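Local coordinates for conserved uncharacterized protein (predicted phosphoesterase COG0622) (Streptococcus pneumoniae, PDB 3CK2) that probably hydrolyses phosphoester bonds at a site holding two manganese ions, as a predicted phosphoesterase of the calcineurin-like superfamily, at residues Thr8-Ser13 with Glu23-Arg28; Pro117-Glu122 with Leu126-Gly131; Ser132-Arg137 with Leu160-Glu165; Tyr145-Ile150 with His164-Gly169. All blocks are in the same frame, centred on the assembly; numbering follows the deposited sequence.

Contact 1: residues Thr8-Ser13 with Glu23-Arg28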
loop_
_atom_site.group_PDB
_atom_site.type_symbol
_atom_site.label_atom_id
_atom_site.label_comp_id
_atom_site.label_asym_id
_atom_site.label_seq_id
_atom_site.Cartn_x
_atom_site.Cartn_y
_atom_site.Cartn_z
ATOM N N THR A 8 -11.707 2.785 -5.437
ATOM C CA THR A 8 -10.957 3.420 -4.381
ATOM C C THR A 8 -10.290 2.302 -3.582
ATOM O O THR A 8 -10.938 1.325 -3.202
ATOM C CB THR A 8 -11.850 4.261 -3.452
ATOM O OG1 THR A 8 -12.485 5.277 -4.218
ATOM C CG2 THR A 8 -11.020 4.882 -2.299
ATOM N N ILE A 9 -8.984 2.432 -3.369
ATOM C CA ILE A 9 -8.279 1.509 -2.496
ATOM C C ILE A 9 -7.604 2.311 -1.390
ATOM O O ILE A 9 -7.291 3.505 -1.552
ATOM C CB ILE A 9 -7.267 0.585 -3.288
ATOM C CG1 ILE A 9 -6.114 1.412 -3.893
ATOM C CG2 ILE A 9 -8.026 -0.299 -4.344
ATOM C CD1 ILE A 9 -4.967 0.562 -4.420
ATOM N N ILE A 10 -7.469 1.648 -0.252
ATOM C CA ILE A 10 -6.796 2.167 0.943
ATOM C C ILE A 10 -5.586 1.281 1.188
ATOM O O ILE A 10 -5.710 0.034 1.204
ATOM C CB ILE A 10 -7.741 2.209 2.215
ATOM C CG1 ILE A 10 -8.929 3.174 1.986
ATOM C CG2 ILE A 10 -6.931 2.648 3.480
ATOM C CD1 ILE A 10 -8.498 4.721 1.786
ATOM N N VAL A 11 -4.416 1.927 1.306
ATOM C CA VAL A 11 -3.128 1.249 1.450
ATOM C C VAL A 11 -2.422 1.786 2.692
ATOM O O VAL A 11 -2.259 3.005 2.821
ATOM C CB VAL A 11 -2.230 1.487 0.199
ATOM C CG1 VAL A 11 -0.980 0.592 0.257
ATOM C CG2 VAL A 11 -3.032 1.250 -1.097
HETATM N N MSE A 12 -1.993 0.891 3.588
HETATM C CA MSE A 12 -1.129 1.270 4.727
HETATM C C MSE A 12 0.026 0.283 4.879
HETATM O O MSE A 12 0.111 -0.681 4.158
HETATM C CB MSE A 12 -1.944 1.372 6.024
HETATM C CG MSE A 12 -2.530 0.048 6.436
HETATM SE SE MSE A 12 -3.554 0.105 8.087
HETATM C CE MSE A 12 -4.749 -1.373 7.652
ATOM N N SER A 13 0.929 0.548 5.811
ATOM C CA SER A 13 2.157 -0.213 5.943
ATOM C C SER A 13 2.943 0.194 7.145
ATOM O O SER A 13 2.898 1.348 7.573
ATOM C CB SER A 13 3.059 -0.012 4.712
ATOM O OG SER A 13 4.086 -0.981 4.643
ATOM N N GLU A 23 -7.007 -1.659 13.247
ATOM C CA GLU A 23 -8.456 -1.855 13.524
ATOM C C GLU A 23 -9.288 -0.633 13.095
ATOM O O GLU A 23 -10.343 -0.767 12.508
ATOM C CB GLU A 23 -8.690 -2.124 15.024
ATOM C CG GLU A 23 -10.150 -2.416 15.406
ATOM C CD GLU A 23 -10.375 -2.662 16.907
ATOM O OE1 GLU A 23 -9.525 -2.250 17.729
ATOM O OE2 GLU A 23 -11.439 -3.224 17.272
ATOM N N GLU A 24 -8.792 0.553 13.424
ATOM C CA GLU A 24 -9.463 1.802 13.102
ATOM C C GLU A 24 -9.610 1.993 11.597
ATOM O O GLU A 24 -10.678 2.374 11.126
ATOM C CB GLU A 24 -8.714 2.980 13.696
ATOM C CG GLU A 24 -9.458 4.253 13.437
ATOM C CD GLU A 24 -8.915 5.458 14.190
ATOM O OE1 GLU A 24 -7.952 5.292 15.004
ATOM O OE2 GLU A 24 -9.482 6.556 13.942
ATOM N N VAL A 25 -8.546 1.716 10.859
ATOM C CA VAL A 25 -8.547 1.826 9.395
ATOM C C VAL A 25 -9.398 0.718 8.721
ATOM O O VAL A 25 -10.142 0.991 7.755
ATOM C CB VAL A 25 -7.059 1.858 8.834
ATOM C CG1 VAL A 25 -6.992 1.559 7.328
ATOM C CG2 VAL A 25 -6.392 3.180 9.204
ATOM N N ARG A 26 -9.299 -0.511 9.239
ATOM C CA ARG A 26 -10.183 -1.594 8.816
ATOM C C ARG A 26 -11.650 -1.159 8.945
ATOM O O ARG A 26 -12.405 -1.154 7.951
ATOM C CB ARG A 26 -9.972 -2.902 9.615
ATOM C CG ARG A 26 -10.911 -4.038 9.064
ATOM C CD ARG A 26 -11.428 -5.106 10.041
ATOM N NE ARG A 26 -11.914 -4.576 11.311
ATOM C CZ ARG A 26 -11.926 -5.274 12.447
ATOM N NH1 ARG A 26 -11.502 -6.515 12.441
ATOM N NH2 ARG A 26 -12.366 -4.748 13.597
ATOM N N ASP A 27 -12.021 -0.830 10.182
ATOM C CA ASP A 27 -13.362 -0.449 10.545
ATOM C C ASP A 27 -13.900 0.719 9.717
ATOM O O ASP A 27 -15.070 0.758 9.359
ATOM C CB ASP A 27 -13.409 -0.059 12.040
ATOM C CG ASP A 27 -13.388 -1.267 12.980
ATOM O OD1 ASP A 27 -13.391 -2.418 12.491
ATOM O OD2 ASP A 27 -13.387 -1.056 14.213
ATOM N N ARG A 28 -13.051 1.686 9.446
ATOM C CA ARG A 28 -13.485 2.872 8.719
ATOM C C ARG A 28 -13.832 2.554 7.268
ATOM O O ARG A 28 -14.793 3.098 6.696
ATOM C CB ARG A 28 -12.370 3.911 8.762
ATOM C CG ARG A 28 -12.765 5.244 8.209
ATOM C CD ARG A 28 -11.625 6.210 8.326
ATOM N NE ARG A 28 -11.981 7.466 7.687
ATOM C CZ ARG A 28 -12.747 8.400 8.251
ATOM N NH1 ARG A 28 -13.213 8.254 9.498
ATOM N NH2 ARG A 28 -13.030 9.498 7.567
#
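In Met12, a selenomethionine, chi1 of 64° sets CG between the backbone N and the carbonyl carbon, and an extended chain carries SE and CE straight out to the helix. Val25 answers with CG1 placed opposite its own backbone N (chi1 163°), which turns this methyl to strand 8-12. The two side chains meet tip to tip: Met12 CE is 3.7 Å from Val25 CG1, and Met12 SE lies 3.8 Å from the same methyl. Ile10 adds its CG2 branch, 4.0 Å from Val25 CG1, coming in at a slant. One valine methyl therefore touches two side chains of the strand. All three residues are buried, and no hydrogen bond crosses the contact. Glu23 and Arg26 point away from the strand. Arg26 grips Asp27 side-on, with NE and NH2 both on OD1; the Arg26 NH2 to Asp27 OD1 distance is 2.8 Å. Tyr145 and His38, from the two flanking strands, also touch Met12. Strand 7-12 and helix 19-29 are the first two elements of a beta-alpha-beta unit completed by strand 35-38. The chain leaves the strand toward the metal ligands Asp14 and His16, as in the calcineurin-like phosphoesterase fold.

Contact 2: residues Pro117-Glu122 with Leu126-Gly131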
loop_
_atom_site.group_PDB
_atom_site.type_symbol
_atom_site.label_atom_id
_atom_site.label_comp_id
_atom_site.label_asym_id
_atom_site.label_seq_id
_atom_site.Cartn_x
_atom_site.Cartn_y
_atom_site.Cartn_z
ATOM N N PRO A 117 6.608 7.995 2.212
ATOM C CA PRO A 117 5.515 8.040 1.207
ATOM C C PRO A 117 5.994 8.375 -0.211
ATOM O O PRO A 117 6.737 9.316 -0.382
ATOM C CB PRO A 117 4.614 9.177 1.725
ATOM C CG PRO A 117 5.552 10.077 2.464
ATOM C CD PRO A 117 6.526 9.137 3.145
ATOM N N SER A 118 5.557 7.629 -1.207
ATOM C CA SER A 118 5.931 7.847 -2.609
ATOM C C SER A 118 4.883 7.363 -3.570
ATOM O O SER A 118 4.265 6.331 -3.372
ATOM C CB SER A 118 7.192 7.085 -2.943
ATOM O OG SER A 118 8.039 7.177 -1.869
ATOM N N ALA A 119 4.710 8.117 -4.642
ATOM C CA ALA A 119 3.846 7.711 -5.735
ATOM C C ALA A 119 4.556 8.152 -7.032
ATOM O O ALA A 119 4.901 9.309 -7.196
ATOM C CB ALA A 119 2.451 8.305 -5.573
ATOM N N TRP A 120 4.891 7.193 -7.885
ATOM C CA TRP A 120 5.371 7.512 -9.220
ATOM C C TRP A 120 4.873 6.553 -10.261
ATOM O O TRP A 120 4.514 5.431 -9.960
ATOM C CB TRP A 120 6.898 7.625 -9.304
ATOM C CG TRP A 120 7.726 6.565 -8.685
ATOM C CD1 TRP A 120 7.995 5.318 -9.184
ATOM C CD2 TRP A 120 8.494 6.693 -7.475
ATOM N NE1 TRP A 120 8.870 4.646 -8.337
ATOM C CE2 TRP A 120 9.187 5.468 -7.282
ATOM C CE3 TRP A 120 8.676 7.736 -6.541
ATOM C CZ2 TRP A 120 10.050 5.254 -6.185
ATOM C CZ3 TRP A 120 9.529 7.529 -5.444
ATOM C CH2 TRP A 120 10.203 6.290 -5.274
ATOM N N LEU A 121 4.844 7.039 -11.489
ATOM C CA LEU A 121 4.435 6.257 -12.651
ATOM C C LEU A 121 5.718 5.927 -13.440
ATOM O O LEU A 121 6.473 6.830 -13.844
ATOM C CB LEU A 121 3.438 7.073 -13.492
ATOM C CG LEU A 121 2.469 6.358 -14.420
ATOM C CD1 LEU A 121 1.422 5.600 -13.631
ATOM C CD2 LEU A 121 1.814 7.340 -15.377
ATOM N N GLU A 122 6.004 4.640 -13.593
ATOM C CA GLU A 122 7.117 4.192 -14.411
ATOM C C GLU A 122 6.597 3.061 -15.320
ATOM O O GLU A 122 6.002 2.072 -14.836
ATOM C CB GLU A 122 8.268 3.739 -13.505
ATOM C CG GLU A 122 9.497 3.159 -14.223
ATOM C CD GLU A 122 10.354 4.187 -14.965
ATOM O OE1 GLU A 122 10.203 5.402 -14.711
ATOM O OE2 GLU A 122 11.192 3.765 -15.797
ATOM N N LEU A 126 1.820 2.506 -11.775
ATOM C CA LEU A 126 1.884 3.256 -10.524
ATOM C C LEU A 126 2.577 2.426 -9.440
ATOM O O LEU A 126 2.119 1.305 -9.115
ATOM C CB LEU A 126 0.481 3.614 -10.042
ATOM C CG LEU A 126 0.352 4.291 -8.676
ATOM C CD1 LEU A 126 1.015 5.667 -8.672
ATOM C CD2 LEU A 126 -1.105 4.359 -8.259
ATOM N N PHE A 127 3.683 2.977 -8.910
ATOM C CA PHE A 127 4.369 2.452 -7.733
ATOM C C PHE A 127 4.065 3.354 -6.533
ATOM O O PHE A 127 4.234 4.572 -6.596
ATOM C CB PHE A 127 5.890 2.379 -7.944
ATOM C CG PHE A 127 6.313 1.394 -9.018
ATOM C CD1 PHE A 127 6.765 0.116 -8.681
ATOM C CD2 PHE A 127 6.265 1.746 -10.351
ATOM C CE1 PHE A 127 7.148 -0.781 -9.669
ATOM C CE2 PHE A 127 6.650 0.847 -11.339
ATOM C CZ PHE A 127 7.071 -0.423 -10.988
ATOM N N LEU A 128 3.635 2.738 -5.439
ATOM C CA LEU A 128 3.180 3.462 -4.263
ATOM C C LEU A 128 3.687 2.813 -2.991
ATOM O O LEU A 128 3.481 1.610 -2.765
ATOM C CB LEU A 128 1.640 3.521 -4.214
ATOM C CG LEU A 128 0.953 4.150 -2.991
ATOM C CD1 LEU A 128 1.152 5.681 -2.981
ATOM C CD2 LEU A 128 -0.506 3.822 -3.057
ATOM N N ASN A 129 4.333 3.643 -2.171
ATOM C CA ASN A 129 4.576 3.351 -0.773
ATOM C C ASN A 129 3.664 4.300 -0.024
ATOM O O ASN A 129 3.744 5.536 -0.210
ATOM C CB ASN A 129 6.053 3.572 -0.417
ATOM C CG ASN A 129 6.405 3.066 0.988
ATOM O OD1 ASN A 129 5.647 3.255 1.933
ATOM N ND2 ASN A 129 7.562 2.433 1.121
ATOM N N PRO A 130 2.780 3.753 0.818
ATOM C CA PRO A 130 1.867 4.661 1.515
ATOM C C PRO A 130 2.524 5.505 2.626
ATOM O O PRO A 130 1.844 6.299 3.216
ATOM C CB PRO A 130 0.835 3.692 2.118
ATOM C CG PRO A 130 1.637 2.461 2.409
ATOM C CD PRO A 130 2.559 2.343 1.219
ATOM N N GLY A 131 3.833 5.334 2.863
ATOM C CA GLY A 131 4.505 5.778 4.070
ATOM C C GLY A 131 4.370 4.770 5.190
ATOM O O GLY A 131 3.818 3.669 5.005
#
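Phe127 N gives the shortest bond of this contact, 2.8 Å to Trp120 O, with an N-H...O angle of 170°. It belongs to an antiparallel beta hairpin made by strands 117-122 and 125-130. The return bond, Trp120 N to Phe127 O, is 3.0 Å. Ser118 and Asn129 form the next hydrogen-bonded pair; Ser118 N reaches a lone pair of Asn129 O at 2.9 Å. Between these pairs, Ala119 faces Leu128 in a non-hydrogen-bonded pair. Ala119 CB touches Leu128 CD1 at 3.9 Å, on the sheet face shared with Leu121 and Leu126. Leu126 and Leu128 pack from this face on strands 145-150 and 154-160, so the hairpin helps close the core between the two sheets. The other face carries Trp120 and Phe127. The five-membered ring of Trp120 lies obliquely to the Phe127 ring, planes 35° apart, and Trp120 CD1 lies 3.8 Å from Phe127 CB. Glu122 O meets the edge of the Phe127 ring in its plane, while helix 95-103 packs against the same ring. Asn129 also makes an Asx turn: Asn129 OD1 accepts from Gly131 N at 2.9 Å.

Contact 3: residues Ser132-Arg137 with Leu160-Glu165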
loop_
_atom_site.group_PDB
_atom_site.type_symbol
_atom_site.label_atom_id
_atom_site.label_comp_id
_atom_site.label_asym_id
_atom_site.label_seq_id
_atom_site.Cartn_x
_atom_site.Cartn_y
_atom_site.Cartn_z
ATOM N N SER A 132 4.878 5.132 6.373
ATOM C CA SER A 132 4.617 4.387 7.605
ATOM C C SER A 132 3.517 5.043 8.469
ATOM O O SER A 132 3.589 6.225 8.826
ATOM C CB SER A 132 5.899 4.181 8.402
ATOM O OG SER A 132 5.589 3.614 9.662
ATOM N N ILE A 133 2.501 4.247 8.828
ATOM C CA ILE A 133 1.396 4.749 9.644
ATOM C C ILE A 133 1.804 4.884 11.127
ATOM O O ILE A 133 1.023 5.379 11.910
ATOM C CB ILE A 133 0.093 3.858 9.428
ATOM C CG1 ILE A 133 -1.204 4.612 9.796
ATOM C CG2 ILE A 133 0.191 2.427 10.088
ATOM C CD1 ILE A 133 -2.467 3.877 9.326
ATOM N N SER A 134 3.014 4.420 11.516
ATOM C CA SER A 134 3.499 4.507 12.909
ATOM C C SER A 134 4.896 5.064 13.075
ATOM O O SER A 134 5.173 5.596 14.108
ATOM C CB SER A 134 3.485 3.135 13.575
ATOM O OG SER A 134 2.184 2.639 13.603
ATOM N N GLN A 135 5.783 4.916 12.090
ATOM C CA GLN A 135 7.212 5.251 12.238
ATOM C C GLN A 135 7.711 5.929 10.983
ATOM O O GLN A 135 8.452 5.323 10.177
ATOM C CB GLN A 135 8.028 3.971 12.416
ATOM C CG GLN A 135 7.845 3.300 13.761
ATOM C CD GLN A 135 8.676 2.073 13.937
ATOM O OE1 GLN A 135 8.579 1.414 14.974
ATOM N NE2 GLN A 135 9.499 1.746 12.959
ATOM N N PRO A 136 7.260 7.173 10.768
ATOM C CA PRO A 136 7.634 7.929 9.594
ATOM C C PRO A 136 9.138 8.235 9.521
ATOM O O PRO A 136 9.785 8.483 10.547
ATOM C CB PRO A 136 6.802 9.201 9.738
ATOM C CG PRO A 136 6.513 9.306 11.201
ATOM C CD PRO A 136 6.360 7.943 11.656
ATOM N N ARG A 137 9.675 8.172 8.310
ATOM C CA ARG A 137 11.078 8.458 8.044
ATOM C C ARG A 137 11.164 9.379 6.840
ATOM O O ARG A 137 10.166 9.624 6.131
ATOM C CB ARG A 137 11.868 7.146 7.773
ATOM C CG ARG A 137 11.869 6.134 8.936
ATOM C CD ARG A 137 12.650 6.629 10.188
ATOM N NE ARG A 137 12.732 5.543 11.153
ATOM C CZ ARG A 137 11.908 5.303 12.182
ATOM N NH1 ARG A 137 10.927 6.123 12.505
ATOM N NH2 ARG A 137 12.089 4.208 12.916
ATOM N N LEU A 160 -2.938 10.386 3.685
ATOM C CA LEU A 160 -3.901 10.676 4.750
ATOM C C LEU A 160 -3.228 10.501 6.083
ATOM O O LEU A 160 -2.349 9.660 6.250
ATOM C CB LEU A 160 -5.119 9.754 4.664
ATOM C CG LEU A 160 -6.317 10.097 3.746
ATOM C CD1 LEU A 160 -5.932 10.580 2.398
ATOM C CD2 LEU A 160 -7.183 8.854 3.634
ATOM N N THR A 161 -3.637 11.327 7.031
ATOM C CA THR A 161 -3.080 11.280 8.353
ATOM C C THR A 161 -3.844 10.238 9.150
ATOM O O THR A 161 -4.822 9.641 8.670
ATOM C CB THR A 161 -3.135 12.645 9.064
ATOM O OG1 THR A 161 -4.481 12.964 9.398
ATOM C CG2 THR A 161 -2.478 13.763 8.222
ATOM N N ARG A 162 -3.379 10.017 10.380
ATOM C CA ARG A 162 -4.050 9.112 11.318
ATOM C C ARG A 162 -5.411 9.614 11.782
ATOM O O ARG A 162 -6.165 8.855 12.441
ATOM C CB ARG A 162 -3.119 8.828 12.515
ATOM C CG ARG A 162 -2.023 7.836 12.114
ATOM C CD ARG A 162 -0.949 7.633 13.188
ATOM N NE ARG A 162 -1.488 7.050 14.405
ATOM C CZ ARG A 162 -1.199 5.857 14.886
ATOM N NH1 ARG A 162 -0.308 5.104 14.304
ATOM N NH2 ARG A 162 -1.766 5.444 16.009
ATOM N N ASP A 163 -5.732 10.867 11.442
ATOM C CA ASP A 163 -7.078 11.400 11.614
ATOM C C ASP A 163 -7.872 11.397 10.316
ATOM O O ASP A 163 -8.986 11.903 10.277
ATOM C CB ASP A 163 -7.024 12.828 12.219
ATOM C CG ASP A 163 -6.551 12.834 13.666
ATOM O OD1 ASP A 163 -6.422 11.740 14.299
ATOM O OD2 ASP A 163 -6.307 13.932 14.170
ATOM N N HIS A 164 -7.285 10.817 9.263
ATOM C CA HIS A 164 -7.977 10.510 8.010
ATOM C C HIS A 164 -8.230 11.769 7.192
ATOM O O HIS A 164 -9.234 11.888 6.475
ATOM C CB HIS A 164 -9.285 9.752 8.288
ATOM C CG HIS A 164 -9.152 8.679 9.323
ATOM N ND1 HIS A 164 -8.373 7.563 9.133
ATOM C CD2 HIS A 164 -9.665 8.574 10.579
ATOM C CE1 HIS A 164 -8.424 6.809 10.218
ATOM N NE2 HIS A 164 -9.201 7.402 11.110
ATOM N N GLU A 165 -7.293 12.711 7.293
ATOM C CA GLU A 165 -7.373 13.977 6.556
ATOM C C GLU A 165 -6.283 13.940 5.523
ATOM O O GLU A 165 -5.219 13.396 5.796
ATOM C CB GLU A 165 -7.087 15.161 7.467
ATOM C CG GLU A 165 -7.855 15.189 8.756
ATOM C CD GLU A 165 -9.204 15.827 8.657
ATOM O OE1 GLU A 165 -9.486 16.564 7.675
ATOM O OE2 GLU A 165 -9.985 15.626 9.616
#
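Ile133 and Arg162 send their side chains across each other at about a right angle. Both lie in loops: 132-137 starts with an ST motif at Ser132, and 160-165 holds a type I beta turn from Thr161 to His164. The aliphatic part of Arg162 crosses the Ile133 side chain, with Arg162 CG 4.1 Å from Ile133 CG1. Farther out, chi3 of 63° bends the arginine chain and turns the edge of the guanidinium to Ile133 O. Arg162 CD is 3.3 Å from Ile133 O. Arg162 NH1 then donates to Ile133 O at 2.8 Å, with an N-H...O angle of 159°. The acceptor lies in the guanidinium plane, but the donor is tilted from the carbonyl plane. Ser134 OG comes to the same guanidinium edge, 3.6 Å from Arg162 NH1; its hydrogen bond goes to Ser15 O. Asp18 makes a salt bridge with Arg162 NH2, so the two terminal nitrogens serve different loops. These bonds probably fix the rotation of the planar group. Arg162 O, in turn, lies above one face of the His164 ring, offset toward its rim. Ile133 also packs on helix 19-29 through Ile21, which Arg162 touches too. The metal side of the fold is close, since Gln135 O bonds to the manganese ligand His115. Ser132 OG accepts from Gln135 N at 2.8 Å.

Contact 4: residues Tyr145-Ile150 with His164-Gly169. With SRT (S,R meso-tartaric acid), chain F.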
loop_
_atom_site.group_PDB
_atom_site.type_symbol
_atom_site.label_atom_id
_atom_site.label_comp_id
_atom_site.label_asym_id
_atom_site.label_seq_id
_atom_site.Cartn_x
_atom_site.Cartn_y
_atom_site.Cartn_z
ATOM N N TYR A 145 -0.982 7.026 5.730
ATOM C CA TYR A 145 -1.361 5.975 4.803
ATOM C C TYR A 145 -1.873 6.654 3.517
ATOM O O TYR A 145 -1.862 7.884 3.395
ATOM C CB TYR A 145 -2.391 5.025 5.423
ATOM C CG TYR A 145 -3.742 5.611 5.755
ATOM C CD1 TYR A 145 -4.820 5.401 4.907
ATOM C CD2 TYR A 145 -3.960 6.344 6.950
ATOM C CE1 TYR A 145 -6.075 5.900 5.210
ATOM C CE2 TYR A 145 -5.203 6.831 7.266
ATOM C CZ TYR A 145 -6.267 6.622 6.385
ATOM O OH TYR A 145 -7.537 7.126 6.621
ATOM N N ALA A 146 -2.295 5.850 2.555
ATOM C CA ALA A 146 -2.632 6.340 1.207
ATOM C C ALA A 146 -4.014 5.863 0.738
ATOM O O ALA A 146 -4.475 4.762 1.055
ATOM C CB ALA A 146 -1.508 5.945 0.165
ATOM N N ARG A 147 -4.663 6.753 0.010
ATOM C CA ARG A 147 -5.867 6.475 -0.774
ATOM C C ARG A 147 -5.558 6.624 -2.270
ATOM O O ARG A 147 -5.016 7.654 -2.694
ATOM C CB ARG A 147 -6.977 7.444 -0.396
ATOM C CG ARG A 147 -8.252 7.178 -1.155
ATOM C CD ARG A 147 -9.352 8.138 -0.764
ATOM N NE ARG A 147 -8.956 9.514 -1.060
ATOM C CZ ARG A 147 -9.446 10.602 -0.454
ATOM N NH1 ARG A 147 -10.358 10.507 0.500
ATOM N NH2 ARG A 147 -9.006 11.796 -0.790
ATOM N N VAL A 148 -5.885 5.606 -3.057
ATOM C CA VAL A 148 -5.791 5.696 -4.514
ATOM C C VAL A 148 -7.200 5.617 -5.144
ATOM O O VAL A 148 -7.967 4.702 -4.840
ATOM C CB VAL A 148 -4.863 4.594 -5.144
ATOM C CG1 VAL A 148 -4.659 4.865 -6.664
ATOM C CG2 VAL A 148 -3.512 4.491 -4.392
ATOM N N GLU A 149 -7.515 6.582 -6.012
ATOM C CA GLU A 149 -8.736 6.517 -6.830
ATOM C C GLU A 149 -8.388 6.158 -8.274
ATOM O O GLU A 149 -7.451 6.694 -8.868
ATOM C CB GLU A 149 -9.528 7.800 -6.683
ATOM C CG GLU A 149 -9.786 8.014 -5.195
ATOM C CD GLU A 149 -10.763 9.107 -4.880
ATOM O OE1 GLU A 149 -10.426 10.278 -5.177
ATOM O OE2 GLU A 149 -11.855 8.779 -4.324
ATOM N N ILE A 150 -9.080 5.148 -8.791
ATOM C CA ILE A 150 -8.692 4.543 -10.059
ATOM C C ILE A 150 -9.843 4.641 -11.015
ATOM O O ILE A 150 -10.940 4.229 -10.684
ATOM C CB ILE A 150 -8.268 3.022 -9.935
ATOM C CG1 ILE A 150 -7.166 2.801 -8.877
ATOM C CG2 ILE A 150 -7.842 2.469 -11.298
ATOM C CD1 ILE A 150 -7.581 1.891 -7.741
ATOM N N HIS A 164 -7.285 10.817 9.263
ATOM C CA HIS A 164 -7.977 10.510 8.010
ATOM C C HIS A 164 -8.230 11.769 7.192
ATOM O O HIS A 164 -9.234 11.888 6.475
ATOM C CB HIS A 164 -9.285 9.752 8.288
ATOM C CG HIS A 164 -9.152 8.679 9.323
ATOM N ND1 HIS A 164 -8.373 7.563 9.133
ATOM C CD2 HIS A 164 -9.665 8.574 10.579
ATOM C CE1 HIS A 164 -8.424 6.809 10.218
ATOM N NE2 HIS A 164 -9.201 7.402 11.110
ATOM N N GLU A 165 -7.293 12.711 7.293
ATOM C CA GLU A 165 -7.373 13.977 6.556
ATOM C C GLU A 165 -6.283 13.940 5.523
ATOM O O GLU A 165 -5.219 13.396 5.796
ATOM C CB GLU A 165 -7.087 15.161 7.467
ATOM C CG GLU A 165 -7.855 15.189 8.756
ATOM C CD GLU A 165 -9.204 15.827 8.657
ATOM O OE1 GLU A 165 -9.486 16.564 7.675
ATOM O OE2 GLU A 165 -9.985 15.626 9.616
ATOM N N VAL A 166 -6.507 14.563 4.367
ATOM C CA VAL A 166 -5.468 14.664 3.350
ATOM C C VAL A 166 -4.331 15.512 3.925
ATOM O O VAL A 166 -4.554 16.559 4.538
ATOM C CB VAL A 166 -6.013 15.221 2.035
ATOM C CG1 VAL A 166 -4.954 15.347 0.982
ATOM C CG2 VAL A 166 -7.155 14.346 1.498
ATOM N N TYR A 167 -3.119 15.011 3.798
ATOM C CA TYR A 167 -1.959 15.796 4.132
ATOM C C TYR A 167 -1.466 16.530 2.870
ATOM O O TYR A 167 -1.156 15.913 1.851
ATOM C CB TYR A 167 -0.872 14.891 4.690
ATOM C CG TYR A 167 0.182 15.633 5.443
ATOM C CD1 TYR A 167 -0.106 16.196 6.667
ATOM C CD2 TYR A 167 1.457 15.776 4.930
ATOM C CE1 TYR A 167 0.839 16.868 7.397
ATOM C CE2 TYR A 167 2.447 16.439 5.665
ATOM C CZ TYR A 167 2.117 16.968 6.914
ATOM O OH TYR A 167 3.013 17.666 7.642
ATOM N N PRO A 168 -1.451 17.853 2.913
ATOM C CA PRO A 168 -1.149 18.611 1.704
ATOM C C PRO A 168 0.309 18.599 1.275
ATOM O O PRO A 168 1.180 18.483 2.096
ATOM C CB PRO A 168 -1.582 20.036 2.064
ATOM C CG PRO A 168 -1.528 20.097 3.515
ATOM C CD PRO A 168 -1.817 18.722 4.041
ATOM N N GLY A 169 0.539 18.690 -0.033
ATOM C CA GLY A 169 1.855 18.825 -0.590
ATOM C C GLY A 169 2.403 17.527 -1.097
ATOM O O GLY A 169 3.517 17.515 -1.625
HETATM O O1 SRT F . -6.377 16.892 -4.864
HETATM O O11 SRT F . -5.258 18.481 -3.817
HETATM C C1 SRT F . -6.057 17.511 -3.820
HETATM C C2 SRT F . -6.641 17.046 -2.511
HETATM O O2 SRT F . -6.385 15.647 -2.408
HETATM C C3 SRT F . -8.166 17.231 -2.380
HETATM O O3 SRT F . -8.645 18.215 -3.311
HETATM C C4 SRT F . -8.586 17.583 -0.963
HETATM O O4 SRT F . -9.811 17.644 -0.700
HETATM O O41 SRT F . -7.731 17.777 -0.065
#
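The Tyr145 side chain extends from strand 145-150 and reaches His164 with its hydroxyl. At CB, chi1 of 65° puts CG between the backbone N and the carbonyl carbon and sends the ring out to the loop. CB itself lies near Val11 O of the neighbouring strand. CD2 packs on Ile133 CD1. Tyr145 CE2 comes near Thr161 O and is 3.8 Å from His164 ND1. Tyr145 CZ is 3.6 Å from His164 ND1. At the tip, Tyr145 OH makes a 2.7 Å hydrogen bond with His164 ND1, in which either group could be the donor. The two rings meet at their edges, with planes 66° apart. Tyr29 OH is a second partner of the tyrosine hydroxyl, and Glu24 bonds to the other ring nitrogen of His164, so the pair is tied to helix 19-29 from both ends. Two residues on, Arg147 crosses Val166 at about a right angle, with Arg147 NH2 3.9 Å from Val166 CG2. The same NH2 makes a salt bridge to Asp158. Val166 also lines the tartrate pocket, and Val166 CG1 is 3.7 Å from tartrate O2; Lys156 bonds to the ligand. Strand 145-150 thus runs between strands 7-12 and 154-160, with helix 19-29 beyond the tyrosine tip and the 164-169 loop leading on to strand 172-175.

Contacts 1 and 4 share one sheet, where strand 7-12 pairs with strand 145-150: Val11 N is 2.8 Å from Ala146 O. Contact 2 lies in the second sheet, and Leu128 CD2 meets Val148 CG2 at 3.4 Å across the core. The centres of contacts 1 and 2 are about 17 Å apart. Contact 3 continues the chain from contact 2 and ends on the loop that contact 4 uses; both contain His164, and His164 NE2 is 3.0 Å from Glu24 OE2 of contact 1. The side chains of Asn129 and Ser134 each lie about 9 Å from a manganese ion. Contact 4 alone includes a residue of the tartrate pocket, Val166.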